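Side-chain contacts in mevalonate kinase, putative (Leishmania major, PDB 2HFS), which probably catalyses the ATP-dependent phosphorylation of (R)-mevalonate to (R)-5-phosphomevalonate, the first of three steps from mevalonate to isopentenyl diphosphate: residues Thr227-Gln232 / Gly246-Ala251; Lys220-Asn225 / Cys256-Val261; Leu89-Ser94 / Glu128-Asn133; Gln83-His88 / Val120-Ala125. All blocks are in the same frame, centred on the assembly; numbering follows the deposited sequence.

Interaction 1: residues Thr227-Gln232 / Gly246-Ala251; sequences THIVSQ and GQLMNA
Ile229 and Leu248 face each other where two helices run antiparallel, their short segments crossing at -162° with axes 9.8 Å apart. The apolar contacts come first. The two side chains slide past one another in opposite directions, which brings Ile229 CG2 to 3.8 Å from Leu248 CD2. One turn along the second helix, Ile229 CD1 ends on Ala251 CB at 3.5 Å; a lone methyl suits this place because the isoleucine's longer branch, CG1 and CD1, already reaches across to it. Gln232 contributes the apolar root of its chain: its CB lies 3.7 Å from Leu248 CD2, and the two side chains cross at about a right angle.

A second kind of contact sets methyl groups against backbone oxygens. Ile229 CG2 lies 3.6 Å from Leu248 O, while Leu248 CD2 approaches Ile229 O at 3.7 Å. Ile229 CG2 reaches that position because it stands anti to the backbone N, with CG1 at chi1 -68°. No hydrogen bond joins the two segments. Phe25 of strand 17-25 also touches both Ile229 and Leu248. Helices 216-239 and 242-258, joined by a very short turn, thus form an antiparallel helical hairpin in the C-terminal part of this GHMP kinase.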
loop_
_atom_site.group_PDB
_atom_site.type_symbol
_atom_site.label_atom_id
_atom_site.label_comp_id
_atom_site.label_asym_id
_atom_site.label_seq_id
_atom_site.Cartn_x
_atom_site.Cartn_y
_atom_site.Cartn_z
ATOM N N THR A 227 -21.136 3.865 2.120
ATOM C CA THR A 227 -21.088 5.170 1.451
ATOM C C THR A 227 -21.305 6.324 2.433
ATOM O O THR A 227 -20.656 7.353 2.314
ATOM C CB THR A 227 -22.064 5.255 0.256
ATOM O OG1 THR A 227 -23.407 5.007 0.701
ATOM C CG2 THR A 227 -21.765 4.155 -0.758
ATOM N N HIS A 228 -22.189 6.136 3.420
ATOM C CA HIS A 228 -22.348 7.128 4.482
ATOM C C HIS A 228 -21.064 7.325 5.306
ATOM O O HIS A 228 -20.682 8.469 5.591
ATOM C CB HIS A 228 -23.555 6.819 5.385
ATOM C CG HIS A 228 -23.838 7.893 6.395
ATOM N ND1 HIS A 228 -23.865 9.236 6.068
ATOM C CD2 HIS A 228 -24.110 7.825 7.720
ATOM C CE1 HIS A 228 -24.135 9.946 7.150
ATOM N NE2 HIS A 228 -24.283 9.115 8.166
ATOM N N ILE A 229 -20.386 6.235 5.657
ATOM C CA ILE A 229 -19.147 6.335 6.441
ATOM C C ILE A 229 -18.051 7.095 5.687
ATOM O O ILE A 229 -17.412 7.978 6.261
ATOM C CB ILE A 229 -18.651 4.937 6.914
ATOM C CG1 ILE A 229 -19.616 4.352 7.954
ATOM C CG2 ILE A 229 -17.243 5.024 7.525
ATOM C CD1 ILE A 229 -19.423 2.890 8.193
ATOM N N VAL A 230 -17.849 6.771 4.409
ATOM C CA VAL A 230 -16.777 7.407 3.640
ATOM C C VAL A 230 -17.061 8.900 3.418
ATOM O O VAL A 230 -16.161 9.722 3.501
ATOM C CB VAL A 230 -16.422 6.629 2.333
ATOM C CG1 VAL A 230 -17.579 6.645 1.327
ATOM C CG2 VAL A 230 -15.146 7.153 1.736
ATOM N N SER A 231 -18.330 9.237 3.174
ATOM C CA SER A 231 -18.775 10.628 3.055
ATOM C C SER A 231 -18.361 11.401 4.293
ATOM O O SER A 231 -17.790 12.509 4.230
ATOM C CB SER A 231 -20.300 10.651 2.911
ATOM O OG SER A 231 -20.799 11.968 2.761
ATOM N N GLN A 232 -18.648 10.800 5.436
ATOM C CA GLN A 232 -18.346 11.420 6.699
ATOM C C GLN A 232 -16.839 11.460 6.925
ATOM O O GLN A 232 -16.326 12.449 7.437
ATOM C CB GLN A 232 -19.091 10.710 7.821
ATOM C CG GLN A 232 -20.608 10.927 7.752
ATOM C CD GLN A 232 -21.337 10.327 8.936
ATOM O OE1 GLN A 232 -21.617 9.129 8.958
ATOM N NE2 GLN A 232 -21.655 11.159 9.925
ATOM N N GLY A 246 -11.332 8.391 13.490
ATOM C CA GLY A 246 -11.088 7.105 14.147
ATOM C C GLY A 246 -12.349 6.289 14.380
ATOM O O GLY A 246 -12.409 5.095 14.075
ATOM N N GLN A 247 -13.368 6.941 14.933
ATOM C CA GLN A 247 -14.672 6.317 15.097
ATOM C C GLN A 247 -15.230 5.726 13.781
ATOM O O GLN A 247 -15.817 4.639 13.788
ATOM C CB GLN A 247 -15.659 7.295 15.744
ATOM C CG GLN A 247 -16.995 6.645 16.175
ATOM C CD GLN A 247 -16.846 5.214 16.708
ATOM O OE1 GLN A 247 -16.040 4.940 17.627
ATOM N NE2 GLN A 247 -17.624 4.293 16.125
ATOM N N LEU A 248 -15.031 6.434 12.675
ATOM C CA LEU A 248 -15.480 6.009 11.345
ATOM C C LEU A 248 -14.708 4.787 10.847
ATOM O O LEU A 248 -15.292 3.876 10.262
ATOM C CB LEU A 248 -15.376 7.168 10.339
ATOM C CG LEU A 248 -16.388 8.318 10.536
ATOM C CD1 LEU A 248 -15.844 9.616 10.008
ATOM C CD2 LEU A 248 -17.746 7.996 9.902
HETATM N N MSE A 249 -13.399 4.775 11.091
HETATM C CA MSE A 249 -12.586 3.591 10.831
HETATM C C MSE A 249 -13.146 2.374 11.576
HETATM O O MSE A 249 -13.246 1.293 11.018
HETATM C CB MSE A 249 -11.114 3.833 11.215
HETATM C CG MSE A 249 -10.341 4.688 10.210
HETATM SE SE MSE A 249 -8.693 5.249 11.016
HETATM C CE MSE A 249 -7.708 3.560 10.912
ATOM N N ASN A 250 -13.521 2.552 12.837
ATOM C CA ASN A 250 -14.144 1.464 13.611
ATOM C C ASN A 250 -15.432 0.981 12.956
ATOM O O ASN A 250 -15.708 -0.225 12.867
ATOM C CB ASN A 250 -14.419 1.926 15.050
ATOM C CG ASN A 250 -13.162 2.046 15.865
ATOM O OD1 ASN A 250 -12.133 1.489 15.499
ATOM N ND2 ASN A 250 -13.238 2.764 16.993
ATOM N N ALA A 251 -16.217 1.947 12.483
ATOM C CA ALA A 251 -17.483 1.646 11.832
ATOM C C ALA A 251 -17.223 0.876 10.553
ATOM O O ALA A 251 -17.951 -0.064 10.233
ATOM C CB ALA A 251 -18.245 2.931 11.535
#

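Interaction 2: residues Lys220-Asn225 / Cys256-Val261; sequences KRLYDN and CRQIDV
The first torsions of Leu222 and Ile259 turn their methyl groups toward each other. In Leu222, CG stands opposite the carbonyl carbon (chi1 -54°) and the chain continues extended, so the two methyl groups fork across the gap to the other segment. In Ile259, CG1 takes the crowded position between the backbone N and the carbonyl carbon (chi1 58°), which puts CG2 opposite the carbonyl carbon, where it meets Leu222 CD1 at 3.8 Å. The two side chains slide past each other in opposite directions.

The leucine fork also straddles Gln258. CD1 lies 3.7 Å from the backbone atom Gln258 O, and CD2 comes 3.5 Å from Gln258 OE1, at the end of an extended chain. Leucine and isoleucine suit the buried side, where Leu222 also touches Met211 of helix 201-214 and Leu255, whereas Gln258, meeting Leu222 with CB and its amide oxygen, has a long polar chain that suits an exposed margin. Elsewhere on helix 216-239, Lys220 NZ forms a salt bridge of 2.9 Å to Asp224 OD1 on the syn side of the carboxylate, one helical turn along.

Ile259 is held by the way its helix stops. Asp260 has positive phi, Val261 N returns to Cys256 O at 3.2 Å, and Asp260 N bonds to Arg257 O. The leucine therefore packs against a Schellman motif, the turn that closes helix 242-258.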
loop_
_atom_site.group_PDB
_atom_site.type_symbol
_atom_site.label_atom_id
_atom_site.label_comp_id
_atom_site.label_asym_id
_atom_site.label_seq_id
_atom_site.Cartn_x
_atom_site.Cartn_y
_atom_site.Cartn_z
ATOM N N LYS A 220 -26.570 -4.706 -0.522
ATOM C CA LYS A 220 -26.890 -3.322 -0.830
ATOM C C LYS A 220 -27.043 -2.514 0.448
ATOM O O LYS A 220 -26.642 -1.352 0.503
ATOM C CB LYS A 220 -28.161 -3.225 -1.689
ATOM C CG LYS A 220 -28.601 -1.798 -2.004
ATOM C CD LYS A 220 -27.547 -0.987 -2.758
ATOM C CE LYS A 220 -28.137 0.349 -3.225
ATOM N NZ LYS A 220 -27.078 1.291 -3.671
ATOM N N ARG A 221 -27.617 -3.122 1.489
ATOM C CA ARG A 221 -27.693 -2.409 2.771
ATOM C C ARG A 221 -26.289 -2.077 3.318
ATOM O O ARG A 221 -26.026 -0.934 3.672
ATOM C CB ARG A 221 -28.521 -3.170 3.808
ATOM C CG ARG A 221 -28.716 -2.373 5.081
ATOM C CD ARG A 221 -29.489 -3.080 6.195
ATOM N NE ARG A 221 -28.726 -4.122 6.881
ATOM C CZ ARG A 221 -29.042 -5.420 6.867
ATOM N NH1 ARG A 221 -28.296 -6.297 7.534
ATOM N NH2 ARG A 221 -30.107 -5.844 6.190
ATOM N N LEU A 222 -25.397 -3.066 3.364
ATOM C CA LEU A 222 -24.023 -2.848 3.859
ATOM C C LEU A 222 -23.229 -1.857 3.005
ATOM O O LEU A 222 -22.436 -1.058 3.520
ATOM C CB LEU A 222 -23.270 -4.177 3.926
ATOM C CG LEU A 222 -23.958 -5.274 4.725
ATOM C CD1 LEU A 222 -23.123 -6.567 4.717
ATOM C CD2 LEU A 222 -24.258 -4.788 6.155
ATOM N N TYR A 223 -23.425 -1.947 1.695
ATOM C CA TYR A 223 -22.821 -1.027 0.740
ATOM C C TYR A 223 -23.252 0.424 0.988
ATOM O O TYR A 223 -22.426 1.340 0.955
ATOM C CB TYR A 223 -23.202 -1.440 -0.685
ATOM C CG TYR A 223 -22.658 -0.495 -1.724
ATOM C CD1 TYR A 223 -23.399 0.603 -2.152
ATOM C CD2 TYR A 223 -21.383 -0.680 -2.255
ATOM C CE1 TYR A 223 -22.887 1.491 -3.100
ATOM C CE2 TYR A 223 -20.868 0.193 -3.206
ATOM C CZ TYR A 223 -21.621 1.274 -3.622
ATOM O OH TYR A 223 -21.100 2.132 -4.560
ATOM N N ASP A 224 -24.542 0.656 1.221
ATOM C CA ASP A 224 -24.979 2.042 1.415
ATOM C C ASP A 224 -24.490 2.530 2.766
ATOM O O ASP A 224 -24.079 3.679 2.906
ATOM C CB ASP A 224 -26.492 2.184 1.333
ATOM C CG ASP A 224 -27.033 1.941 -0.059
ATOM O OD1 ASP A 224 -26.305 2.159 -1.056
ATOM O OD2 ASP A 224 -28.198 1.530 -0.229
ATOM N N ASN A 225 -24.529 1.628 3.743
ATOM C CA ASN A 225 -23.966 1.869 5.063
ATOM C C ASN A 225 -22.529 2.336 4.915
ATOM O O ASN A 225 -22.100 3.261 5.605
ATOM C CB ASN A 225 -24.040 0.595 5.925
ATOM C CG ASN A 225 -25.467 0.306 6.436
ATOM O OD1 ASN A 225 -26.391 1.101 6.227
ATOM N ND2 ASN A 225 -25.645 -0.832 7.106
ATOM N N CYS A 256 -16.825 -4.455 7.410
ATOM C CA CYS A 256 -15.929 -5.484 6.848
ATOM C C CYS A 256 -16.150 -6.825 7.496
ATOM O O CYS A 256 -16.132 -7.841 6.824
ATOM C CB CYS A 256 -14.467 -5.067 6.999
ATOM S SG CYS A 256 -14.075 -3.711 5.880
ATOM N N ARG A 257 -16.379 -6.828 8.809
ATOM C CA ARG A 257 -16.740 -8.057 9.503
ATOM C C ARG A 257 -18.035 -8.638 8.924
ATOM O O ARG A 257 -18.166 -9.849 8.821
ATOM C CB ARG A 257 -16.938 -7.830 11.003
ATOM C CG ARG A 257 -15.727 -7.347 11.782
ATOM C CD ARG A 257 -15.979 -7.389 13.278
ATOM N NE ARG A 257 -16.217 -8.759 13.752
ATOM C CZ ARG A 257 -16.561 -9.064 15.002
ATOM N NH1 ARG A 257 -16.705 -8.098 15.903
ATOM N NH2 ARG A 257 -16.768 -10.330 15.348
ATOM N N GLN A 258 -18.966 -7.769 8.520
ATOM C CA GLN A 258 -20.290 -8.191 8.048
ATOM C C GLN A 258 -20.284 -8.720 6.616
ATOM O O GLN A 258 -21.247 -9.362 6.202
ATOM C CB GLN A 258 -21.313 -7.059 8.194
ATOM C CG GLN A 258 -21.458 -6.565 9.635
ATOM C CD GLN A 258 -22.582 -5.570 9.826
ATOM O OE1 GLN A 258 -23.732 -5.834 9.467
ATOM N NE2 GLN A 258 -22.267 -4.449 10.451
ATOM N N ILE A 259 -19.214 -8.453 5.867
ATOM C CA ILE A 259 -19.037 -9.087 4.554
ATOM C C ILE A 259 -18.060 -10.256 4.651
ATOM O O ILE A 259 -17.553 -10.758 3.637
ATOM C CB ILE A 259 -18.621 -8.086 3.448
ATOM C CG1 ILE A 259 -17.319 -7.360 3.813
ATOM C CG2 ILE A 259 -19.760 -7.119 3.152
ATOM C CD1 ILE A 259 -16.578 -6.817 2.600
ATOM N N ASP A 260 -17.803 -10.663 5.897
ATOM C CA ASP A 260 -16.987 -11.823 6.218
ATOM C C ASP A 260 -15.555 -11.743 5.664
ATOM O O ASP A 260 -15.058 -12.720 5.084
ATOM C CB ASP A 260 -17.703 -13.083 5.705
ATOM C CG ASP A 260 -17.044 -14.365 6.151
ATOM O OD1 ASP A 260 -16.533 -14.418 7.284
ATOM O OD2 ASP A 260 -16.991 -15.374 5.408
ATOM N N VAL A 261 -14.911 -10.580 5.794
ATOM C CA VAL A 261 -13.496 -10.470 5.393
ATOM C C VAL A 261 -12.534 -10.232 6.559
ATOM O O VAL A 261 -11.354 -9.995 6.341
ATOM C CB VAL A 261 -13.250 -9.436 4.246
ATOM C CG1 VAL A 261 -14.094 -9.779 2.997
ATOM C CG2 VAL A 261 -13.514 -7.998 4.702
#

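Interaction 3: residues Leu89-Ser94 / Glu128-Asn133; sequences LKVDLS and ELYQLN
Val91 sets one methyl group almost exactly over the centre of the Tyr130 ring: CG2 lies 4.1 Å from the centroid and only 2° off the ring normal, a CH-pi contact of unusual directness. It joins two chain segments of the GHMP kinase N-terminal domain that each leave a helix through a Schellman motif, with Lys90 and Gln131 as the positive-phi residues. Val91 follows Lys90 immediately and Tyr130 precedes Gln131, so the two turns bring valine and tyrosine together.

The other valine methyl, placed anti to the backbone N by chi1 178°, leans toward the phenol end of the ring, with CG1 3.4 Å from Tyr130 CZ. Leu93 CD2 approaches the same end at 3.5 Å from Tyr130 OH. A branched valine suits this place because one methyl can sit over the face while the other lies by the phenol end. At the other end of the contact, Leu89 CD2 and Leu132 CD1 make a looser apolar contact at 4.3 Å. Leu98 of strand 97-103 touches both Leu93 and Tyr130.

The polar atoms bond within the loop and, through one water, across the contact. Asp92 OD1 accepts two bonds, from Ser94 N in an Asx turn and from Ser94 OG. A water in the plane of the tyrosine ring donates to Asp92 O at 3.2 Å and hydrogen-bonds Tyr130 OH at 3.0 Å.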
loop_
_atom_site.group_PDB
_atom_site.type_symbol
_atom_site.label_atom_id
_atom_site.label_comp_id
_atom_site.label_asym_id
_atom_site.label_seq_id
_atom_site.Cartn_x
_atom_site.Cartn_y
_atom_site.Cartn_z
ATOM N N LEU A 89 10.302 0.765 -20.617
ATOM C CA LEU A 89 11.167 1.939 -20.724
ATOM C C LEU A 89 12.209 1.828 -21.838
ATOM O O LEU A 89 13.063 2.714 -21.994
ATOM C CB LEU A 89 11.812 2.214 -19.365
ATOM C CG LEU A 89 10.741 2.634 -18.351
ATOM C CD1 LEU A 89 11.345 2.951 -17.003
ATOM C CD2 LEU A 89 9.940 3.830 -18.891
ATOM N N LYS A 90 12.119 0.735 -22.596
ATOM C CA LYS A 90 12.998 0.469 -23.721
ATOM C C LYS A 90 14.471 0.423 -23.291
ATOM O O LYS A 90 15.345 0.993 -23.934
ATOM C CB LYS A 90 12.748 1.490 -24.846
ATOM C CG LYS A 90 11.293 1.506 -25.331
ATOM C CD LYS A 90 11.046 0.469 -26.405
ATOM C CE LYS A 90 9.638 -0.115 -26.314
ATOM N NZ LYS A 90 9.384 -1.102 -27.409
ATOM N N VAL A 91 14.722 -0.258 -22.181
ATOM C CA VAL A 91 16.063 -0.414 -21.660
ATOM C C VAL A 91 16.528 -1.839 -21.989
ATOM O O VAL A 91 15.797 -2.809 -21.761
ATOM C CB VAL A 91 16.098 -0.141 -20.146
ATOM C CG1 VAL A 91 17.474 -0.358 -19.608
ATOM C CG2 VAL A 91 15.600 1.276 -19.854
ATOM N N ASP A 92 17.741 -1.934 -22.531
ATOM C CA ASP A 92 18.313 -3.168 -23.070
ATOM C C ASP A 92 19.582 -3.476 -22.305
ATOM O O ASP A 92 20.551 -2.711 -22.374
ATOM C CB ASP A 92 18.682 -2.934 -24.536
ATOM C CG ASP A 92 19.132 -4.208 -25.259
ATOM O OD1 ASP A 92 19.712 -5.123 -24.630
ATOM O OD2 ASP A 92 18.955 -4.358 -26.483
ATOM N N LEU A 93 19.583 -4.599 -21.596
ATOM C CA LEU A 93 20.696 -4.963 -20.732
ATOM C C LEU A 93 21.508 -6.161 -21.271
ATOM O O LEU A 93 22.291 -6.775 -20.540
ATOM C CB LEU A 93 20.181 -5.200 -19.301
ATOM C CG LEU A 93 19.485 -4.010 -18.578
ATOM C CD1 LEU A 93 19.299 -4.303 -17.091
ATOM C CD2 LEU A 93 20.199 -2.653 -18.760
ATOM N N SER A 94 21.360 -6.450 -22.562
ATOM C CA SER A 94 22.030 -7.602 -23.179
ATOM C C SER A 94 23.556 -7.450 -23.339
ATOM O O SER A 94 24.275 -8.450 -23.425
ATOM C CB SER A 94 21.361 -7.978 -24.507
ATOM O OG SER A 94 21.483 -6.925 -25.451
ATOM N N GLU A 128 16.286 8.399 -13.803
ATOM C CA GLU A 128 17.524 9.116 -13.523
ATOM C C GLU A 128 18.654 8.656 -14.436
ATOM O O GLU A 128 19.262 9.465 -15.130
ATOM C CB GLU A 128 17.973 9.010 -12.069
ATOM C CG GLU A 128 19.243 9.820 -11.837
ATOM C CD GLU A 128 19.707 9.914 -10.403
ATOM O OE1 GLU A 128 18.959 9.541 -9.489
ATOM O OE2 GLU A 128 20.850 10.386 -10.195
ATOM N N LEU A 129 18.925 7.352 -14.435
ATOM C CA LEU A 129 20.139 6.840 -15.037
ATOM C C LEU A 129 20.121 7.005 -16.546
ATOM O O LEU A 129 21.149 7.311 -17.152
ATOM C CB LEU A 129 20.335 5.378 -14.669
ATOM C CG LEU A 129 21.772 4.872 -14.855
ATOM C CD1 LEU A 129 22.545 5.161 -13.590
ATOM C CD2 LEU A 129 21.745 3.386 -15.103
ATOM N N TYR A 130 18.940 6.825 -17.138
ATOM C CA TYR A 130 18.745 6.986 -18.580
ATOM C C TYR A 130 18.295 8.407 -18.958
ATOM O O TYR A 130 18.059 8.711 -20.142
ATOM C CB TYR A 130 17.790 5.891 -19.096
ATOM C CG TYR A 130 18.439 4.516 -18.997
ATOM C CD1 TYR A 130 19.077 3.950 -20.093
ATOM C CD2 TYR A 130 18.455 3.810 -17.782
ATOM C CE1 TYR A 130 19.704 2.697 -19.996
ATOM C CE2 TYR A 130 19.089 2.571 -17.670
ATOM C CZ TYR A 130 19.720 2.032 -18.775
ATOM O OH TYR A 130 20.314 0.797 -18.659
ATOM N N GLN A 131 18.214 9.277 -17.950
ATOM C CA GLN A 131 17.752 10.668 -18.094
ATOM C C GLN A 131 16.487 10.765 -18.947
ATOM O O GLN A 131 16.465 11.427 -19.992
ATOM C CB GLN A 131 18.862 11.587 -18.651
ATOM C CG GLN A 131 20.039 11.839 -17.723
ATOM C CD GLN A 131 19.731 12.818 -16.616
ATOM O OE1 GLN A 131 19.704 14.026 -16.840
ATOM N NE2 GLN A 131 19.524 12.302 -15.409
ATOM N N LEU A 132 15.429 10.108 -18.482
ATOM C CA LEU A 132 14.195 10.010 -19.257
ATOM C C LEU A 132 13.239 11.128 -18.895
ATOM O O LEU A 132 12.257 11.357 -19.613
ATOM C CB LEU A 132 13.507 8.661 -19.026
ATOM C CG LEU A 132 14.332 7.401 -19.296
ATOM C CD1 LEU A 132 13.574 6.165 -18.865
ATOM C CD2 LEU A 132 14.769 7.317 -20.779
ATOM N N ASN A 133 13.525 11.803 -17.778
ATOM C CA ASN A 133 12.671 12.873 -17.241
ATOM C C ASN A 133 11.196 12.461 -17.190
ATOM O O ASN A 133 10.315 13.214 -17.622
ATOM C CB ASN A 133 12.817 14.163 -18.067
ATOM C CG ASN A 133 14.229 14.729 -18.040
ATOM O OD1 ASN A 133 14.841 14.924 -19.091
ATOM N ND2 ASN A 133 14.743 15.005 -16.846
HETATM O O HOH W 1 21.176 0.266 -21.484
#

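Interaction 4: residues Gln83-His88 / Val120-Ala125; sequences QLVLDH and VAFSRA
Phe122 is the first residue of 120-125 to meet the other helix, and it spreads its ring against Val85 and Leu86. With CG anti to the backbone N (chi1 -172°), the ring swings out from its own helix. Its near flank passes Val85, where CD2 lies 3.9 Å from Val85 CG1, and its far end reaches Leu86, where CZ lies 3.7 Å from Leu86 CD2. Both methyl groups approach the ring obliquely. Phenylalanine suits this place because one flat group bridges two successive residues of helix 70-88; Val85 slides past it, whereas Leu86 crosses it at about a right angle. His82 also meets the ring, with the two planes at about 55°.

Ser123 comes next, and its small side chain lets Val85 come close: OG lies 3.5 Å from Val85 CG1. This buried hydroxyl is satisfied by hydrogen bonds to Val119 O, in the preceding turn of its own helix, and to Ser142 OG.

The two segments run in the same general direction but cross at -32°, their axes 10.4 Å apart. Helix 136-146 adjoins the contact, Ser142 touching Val85, while Ala121, Phe122 and Ala125 all touch Cys47 of strand 36-52.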
loop_
_atom_site.group_PDB
_atom_site.type_symbol
_atom_site.label_atom_id
_atom_site.label_comp_id
_atom_site.label_asym_id
_atom_site.label_seq_id
_atom_site.Cartn_x
_atom_site.Cartn_y
_atom_site.Cartn_z
ATOM N N GLN A 83 11.548 -6.858 -15.365
ATOM C CA GLN A 83 11.720 -6.998 -16.800
ATOM C C GLN A 83 10.618 -6.245 -17.541
ATOM O O GLN A 83 10.867 -5.629 -18.574
ATOM C CB GLN A 83 11.805 -8.472 -17.228
ATOM C CG GLN A 83 12.253 -8.644 -18.685
ATOM C CD GLN A 83 13.620 -8.025 -18.937
ATOM O OE1 GLN A 83 14.592 -8.384 -18.281
ATOM N NE2 GLN A 83 13.690 -7.089 -19.878
ATOM N N LEU A 84 9.411 -6.268 -16.987
ATOM C CA LEU A 84 8.285 -5.512 -17.549
ATOM C C LEU A 84 8.585 -4.022 -17.634
ATOM O O LEU A 84 8.276 -3.359 -18.638
ATOM C CB LEU A 84 7.049 -5.743 -16.699
ATOM C CG LEU A 84 6.342 -7.042 -17.122
ATOM C CD1 LEU A 84 5.241 -7.388 -16.166
ATOM C CD2 LEU A 84 5.802 -6.892 -18.544
ATOM N N VAL A 85 9.188 -3.502 -16.564
ATOM C CA VAL A 85 9.571 -2.089 -16.493
ATOM C C VAL A 85 10.702 -1.777 -17.483
ATOM O O VAL A 85 10.642 -0.778 -18.205
ATOM C CB VAL A 85 9.966 -1.690 -15.056
ATOM C CG1 VAL A 85 10.519 -0.231 -14.996
ATOM C CG2 VAL A 85 8.765 -1.874 -14.115
ATOM N N LEU A 86 11.730 -2.621 -17.514
ATOM C CA LEU A 86 12.816 -2.420 -18.471
ATOM C C LEU A 86 12.288 -2.374 -19.906
ATOM O O LEU A 86 12.624 -1.450 -20.658
ATOM C CB LEU A 86 13.882 -3.510 -18.336
ATOM C CG LEU A 86 14.675 -3.447 -17.032
ATOM C CD1 LEU A 86 15.563 -4.694 -16.824
ATOM C CD2 LEU A 86 15.517 -2.219 -17.015
ATOM N N ASP A 87 11.466 -3.356 -20.266
ATOM C CA ASP A 87 10.856 -3.412 -21.615
ATOM C C ASP A 87 10.004 -2.172 -21.897
ATOM O O ASP A 87 10.079 -1.596 -22.979
ATOM C CB ASP A 87 10.020 -4.681 -21.792
ATOM C CG ASP A 87 10.860 -5.956 -21.757
ATOM O OD1 ASP A 87 12.059 -5.902 -22.109
ATOM O OD2 ASP A 87 10.400 -7.053 -21.377
ATOM N N HIS A 88 9.207 -1.760 -20.914
ATOM C CA HIS A 88 8.349 -0.586 -21.049
ATOM C C HIS A 88 9.160 0.675 -21.286
ATOM O O HIS A 88 8.768 1.538 -22.065
ATOM C CB HIS A 88 7.480 -0.415 -19.800
ATOM C CG HIS A 88 6.643 0.826 -19.808
ATOM N ND1 HIS A 88 5.515 0.963 -20.591
ATOM C CD2 HIS A 88 6.768 1.986 -19.121
ATOM C CE1 HIS A 88 4.979 2.153 -20.379
ATOM N NE2 HIS A 88 5.729 2.797 -19.503
ATOM N N VAL A 120 7.950 1.316 -8.396
ATOM C CA VAL A 120 7.986 2.776 -8.471
ATOM C C VAL A 120 9.425 3.269 -8.322
ATOM O O VAL A 120 9.925 4.011 -9.174
ATOM C CB VAL A 120 7.041 3.454 -7.456
ATOM C CG1 VAL A 120 7.341 4.939 -7.327
ATOM C CG2 VAL A 120 5.569 3.240 -7.883
ATOM N N ALA A 121 10.100 2.827 -7.258
ATOM C CA ALA A 121 11.480 3.248 -7.002
ATOM C C ALA A 121 12.380 2.934 -8.202
ATOM O O ALA A 121 13.184 3.780 -8.636
ATOM C CB ALA A 121 12.004 2.571 -5.734
ATOM N N PHE A 122 12.215 1.735 -8.751
ATOM C CA PHE A 122 12.947 1.274 -9.937
ATOM C C PHE A 122 12.732 2.185 -11.157
ATOM O O PHE A 122 13.700 2.593 -11.798
ATOM C CB PHE A 122 12.530 -0.183 -10.241
ATOM C CG PHE A 122 13.343 -0.856 -11.323
ATOM C CD1 PHE A 122 14.695 -0.587 -11.488
ATOM C CD2 PHE A 122 12.726 -1.769 -12.182
ATOM C CE1 PHE A 122 15.444 -1.238 -12.511
ATOM C CE2 PHE A 122 13.452 -2.424 -13.193
ATOM C CZ PHE A 122 14.810 -2.161 -13.352
ATOM N N SER A 123 11.465 2.479 -11.473
ATOM C CA SER A 123 11.111 3.370 -12.573
ATOM C C SER A 123 11.764 4.733 -12.428
ATOM O O SER A 123 12.271 5.286 -13.399
ATOM C CB SER A 123 9.597 3.509 -12.664
ATOM O OG SER A 123 9.023 2.254 -13.021
ATOM N N ARG A 124 11.728 5.276 -11.215
ATOM C CA ARG A 124 12.371 6.549 -10.913
ATOM C C ARG A 124 13.888 6.491 -11.115
ATOM O O ARG A 124 14.457 7.383 -11.736
ATOM C CB ARG A 124 12.023 7.009 -9.487
ATOM C CG ARG A 124 10.563 7.497 -9.325
ATOM C CD ARG A 124 10.323 8.329 -8.058
ATOM N NE ARG A 124 8.924 8.728 -7.888
ATOM C CZ ARG A 124 8.315 9.683 -8.584
ATOM N NH1 ARG A 124 8.963 10.361 -9.538
ATOM N NH2 ARG A 124 7.044 9.952 -8.340
ATOM N N ALA A 125 14.533 5.442 -10.600
ATOM C CA ALA A 125 15.993 5.285 -10.765
ATOM C C ALA A 125 16.402 5.122 -12.222
ATOM O O ALA A 125 17.424 5.669 -12.632
ATOM C CB ALA A 125 16.507 4.122 -9.940
#

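How the interactions relate
Interactions 1 and 2 hold the same pair of helices, 216-239 and 242-258, at places 13 Å apart between centres, with interaction 1 nested inside the loop that interaction 2 closes. Interactions 3 and 4 lie on the opposite side of the chain's centre and share helix 114-130; they touch through Val91 N and Leu86 O, 2.9 Å apart, a probable hydrogen bond. Interaction 4 is wholly buried, combining aromatic and aliphatic packing with a buried serine. Interaction 2 is mostly buried but has an exposed glutamine at its margin. Interactions 1 and 3 are partly exposed: aliphatic packing dominates the first, whereas interaction 3 sets a methyl over a tyrosine face and adds a bridging water.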